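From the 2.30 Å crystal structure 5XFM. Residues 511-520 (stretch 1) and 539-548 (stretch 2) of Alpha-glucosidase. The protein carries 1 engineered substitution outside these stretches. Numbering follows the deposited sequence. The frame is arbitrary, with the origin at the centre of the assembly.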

# COMPACT_ATOMS: atom_id res chain seq x y z
N THR A 511 11.15 2.39 21.35
CA THR A 511 11.85 1.30 22.01
C THR A 511 12.15 0.11 21.08
O THR A 511 11.60 0.01 19.98
N ASP A 512 13.02 -0.78 21.55
CA ASP A 512 13.36 -1.97 20.78
C ASP A 512 12.12 -2.82 20.54
O ASP A 512 11.91 -3.32 19.43
N VAL A 513 11.30 -2.98 21.56
CA VAL A 513 10.11 -3.82 21.44
C VAL A 513 9.11 -3.17 20.48
O VAL A 513 8.43 -3.87 19.73
N PHE A 514 9.05 -1.84 20.49
CA PHE A 514 8.31 -1.10 19.46
C PHE A 514 8.75 -1.55 18.07
O PHE A 514 7.93 -1.88 17.22
N GLN A 515 10.06 -1.53 17.85
CA GLN A 515 10.63 -1.91 16.56
C GLN A 515 10.31 -3.34 16.17
O GLN A 515 10.03 -3.61 15.00
N LEU A 516 10.41 -4.26 17.13
CA LEU A 516 10.09 -5.66 16.90
C LEU A 516 8.61 -5.81 16.50
O LEU A 516 8.27 -6.51 15.55
N ALA A 517 7.74 -5.12 17.24
CA ALA A 517 6.31 -5.08 16.97
C ALA A 517 6.03 -4.58 15.56
O ALA A 517 5.08 -5.00 14.91
N THR A 518 6.87 -3.65 15.11
CA THR A 518 6.72 -3.05 13.79
C THR A 518 6.96 -4.06 12.65
O THR A 518 6.46 -3.89 11.54
N THR A 519 7.68 -5.14 12.93
CA THR A 519 7.86 -6.19 11.92
C THR A 519 6.57 -6.97 11.68
O THR A 519 6.38 -7.59 10.63
N VAL A 520 5.67 -6.92 12.66
CA VAL A 520 4.38 -7.57 12.53
C VAL A 520 3.33 -6.58 12.05
O VAL A 520 2.44 -6.92 11.26
N VAL A 539 22.97 -4.97 20.44
CA VAL A 539 21.54 -5.13 20.66
C VAL A 539 21.30 -6.36 21.52
O VAL A 539 21.90 -7.41 21.28
N PRO A 540 20.46 -6.22 22.56
CA PRO A 540 20.08 -7.33 23.45
C PRO A 540 19.72 -8.58 22.65
O PRO A 540 18.98 -8.48 21.67
N ALA A 541 20.21 -9.74 23.10
CA ALA A 541 20.14 -10.97 22.33
C ALA A 541 18.71 -11.37 21.98
O ALA A 541 18.47 -11.97 20.94
N VAL A 542 17.76 -11.06 22.86
CA VAL A 542 16.38 -11.46 22.63
C VAL A 542 15.79 -10.79 21.38
O VAL A 542 14.97 -11.39 20.66
N CYS A 543 16.22 -9.56 21.11
CA CYS A 543 15.76 -8.84 19.92
C CYS A 543 16.27 -9.51 18.64
O CYS A 543 15.51 -9.79 17.71
N MET A 544 17.57 -9.76 18.59
CA MET A 544 18.17 -10.35 17.40
C MET A 544 17.69 -11.78 17.20
O MET A 544 17.53 -12.23 16.06
N ASP A 545 17.42 -12.46 18.31
CA ASP A 545 16.86 -13.80 18.29
C ASP A 545 15.47 -13.76 17.67
O ASP A 545 15.14 -14.61 16.84
N PHE A 546 14.66 -12.80 18.08
CA PHE A 546 13.35 -12.64 17.46
C PHE A 546 13.49 -12.40 15.96
O PHE A 546 12.82 -13.06 15.15
N MET A 547 14.36 -11.46 15.59
CA MET A 547 14.51 -11.08 14.19
C MET A 547 14.97 -12.26 13.34
O MET A 547 14.73 -12.31 12.14
N LYS A 548 15.64 -13.22 13.98
CA LYS A 548 16.01 -14.45 13.29
C LYS A 548 14.79 -15.30 12.90
O LYS A 548 14.85 -16.08 11.95

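Two helices of one chain, 512-520 and 541-548, lie side by side and nearly parallel, and they meet through a small, largely apolar contact in which no hydrogen bond crosses from one stretch to the other. Their axes come within 10.7 Å, and their N-to-C directions differ by 5°, so residues pair in the same order along both helices. The contact buries 366 Å², both sides summed.

Leu 516 sits at the middle and has the largest area covered by the opposite stretch. Its CA and that of Cys 543 are the closest CA pair across the two stretches. The CA-to-CB bond points sideways, but the m, t rotamer brings the branched end nearer to the other helix. Its closest approaches there are CD1 of Leu 516 to SG of Cys 543 at 3.8 Å, CD2 of Leu 516 to CD2 of Phe 546 at 3.9 Å, and CD2 of Leu 516 to CG of Met 547 at 4.0 Å. A forked aliphatic side chain suits this place because it can fill the space beside several neighbours at once.

Cys 543 points toward the first helix with chi1 in m. Its short side chain suits a place where the CA atoms of Leu 516 and Cys 543 are the closest pair, and SG of Cys 543 also lies 3.8 Å from CB of Asp 512, one turn before Leu 516. Asp 512, likewise m, points toward the second stretch, yet its closest touch on Cys 543 is by its methylene carbon. Its carboxylate reaches the start of the other helix, where OD2 of Asp 512 is 4.0 Å from CD of Pro 540, a packing contact; OD1 is hydrogen-bonded elsewhere in the structure, which helps a buried acid meet its polar needs. Pro 540 occupies the N-cap position of its helix, a place that tolerates a residue without a backbone NH.

Later in both stretches, Phe 546 points toward the first helix with chi1 in t and provides a broad apolar surface beside Leu 516 and Thr 519. The hydroxyl of Thr 519 meets the ring at its edge, near the ring plane, with OG1 of Thr 519 3.3 Å from CE2 of Phe 546. This polar atom can be accommodated beside an aromatic ring because its hydrogen bond is made within its own helix: in the p rotamer, OG1 of Thr 519 donates to O of Leu 516 at 2.6 Å. The methyl group serves the apolar contact, CG2 of Thr 519 lying 3.7 Å from SD of Met 547. Met 547 starts sideways, but its m, m, m rotamer curls the flexible thioether nearer to the first helix, where it can adapt to both Thr 519 and Leu 516.

The first helix is also secured at its start, where Thr 511 is out of reach of the other stretch. Thr 511, in p, caps it by accepting a hydrogen bond at OG1 from N of Phe 514, at 3.2 Å.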

# COMPACT_ATOMS: atom_id res chain seq x y z
CB THR A 511 11.06 0.80 23.22
OG1 THR A 511 9.83 0.22 22.78
CG2 THR A 511 10.77 1.96 24.15
CB ASP A 512 14.43 -2.79 21.50
CG ASP A 512 15.75 -2.06 21.63
OD1 ASP A 512 15.86 -0.93 21.10
OD2 ASP A 512 16.69 -2.61 22.25
CB VAL A 513 9.46 -4.09 22.81
CG1 VAL A 513 8.18 -4.89 22.64
CG2 VAL A 513 10.42 -4.88 23.69
CB PHE A 514 8.51 0.41 19.63
CG PHE A 514 7.82 1.25 18.58
CD1 PHE A 514 8.36 1.40 17.31
CD2 PHE A 514 6.63 1.90 18.88
CE1 PHE A 514 7.72 2.16 16.35
CE2 PHE A 514 5.98 2.67 17.92
CZ PHE A 514 6.53 2.80 16.66
CB GLN A 515 12.15 -1.71 16.57
CG GLN A 515 12.57 -0.26 16.76
CD GLN A 515 12.13 0.59 15.58
OE1 GLN A 515 12.30 0.20 14.42
NE2 GLN A 515 11.57 1.76 15.86
CB LEU A 516 10.43 -6.50 18.14
CG LEU A 516 11.89 -6.46 18.63
CD1 LEU A 516 12.12 -7.40 19.80
CD2 LEU A 516 12.91 -6.74 17.52
CB ALA A 517 5.60 -4.21 17.99
CB THR A 518 7.69 -1.84 13.68
OG1 THR A 518 7.03 -0.66 14.17
CG2 THR A 518 8.16 -1.59 12.25
CB THR A 519 9.00 -7.17 12.30
OG1 THR A 519 8.63 -7.94 13.45
CG2 THR A 519 10.30 -6.40 12.58
CB VAL A 520 3.96 -8.21 13.86
CG1 VAL A 520 2.59 -8.84 13.73
CG2 VAL A 520 4.98 -9.26 14.27
CB VAL A 539 20.79 -5.27 19.32
CG1 VAL A 539 19.31 -5.57 19.55
CG2 VAL A 539 20.97 -4.02 18.48
CB PRO A 540 18.87 -6.79 24.20
CG PRO A 540 19.08 -5.32 24.23
CD PRO A 540 19.83 -4.95 22.98
CB ALA A 541 20.84 -12.10 23.08
CB VAL A 542 15.50 -11.16 23.87
CG1 VAL A 542 15.98 -11.97 25.06
CG2 VAL A 542 15.50 -9.68 24.20
CB CYS A 543 16.19 -7.38 19.96
SG CYS A 543 15.45 -6.42 21.31
CB MET A 544 19.69 -10.30 17.51
CG MET A 544 20.21 -8.89 17.67
SD MET A 544 19.60 -7.84 16.34
CE MET A 544 20.44 -8.58 14.93
CB ASP A 545 16.80 -14.41 19.69
CG ASP A 545 18.15 -14.92 20.16
OD1 ASP A 545 18.96 -15.34 19.31
OD2 ASP A 545 18.39 -14.94 21.39
CB PHE A 546 12.57 -11.48 18.07
CG PHE A 546 11.31 -11.14 17.31
CD1 PHE A 546 10.14 -11.85 17.52
CD2 PHE A 546 11.31 -10.14 16.35
CE1 PHE A 546 8.99 -11.55 16.80
CE2 PHE A 546 10.17 -9.84 15.63
CZ PHE A 546 9.01 -10.54 15.86
CB MET A 547 15.48 -9.91 14.04
CG MET A 547 14.90 -8.60 14.55
SD MET A 547 13.31 -8.24 13.79
CE MET A 547 13.78 -8.01 12.08
CB LYS A 548 16.98 -15.26 14.14
CG LYS A 548 18.43 -14.82 13.99
CD LYS A 548 19.28 -15.29 15.16
CE LYS A 548 20.74 -15.48 14.74
NZ LYS A 548 21.67 -14.56 15.46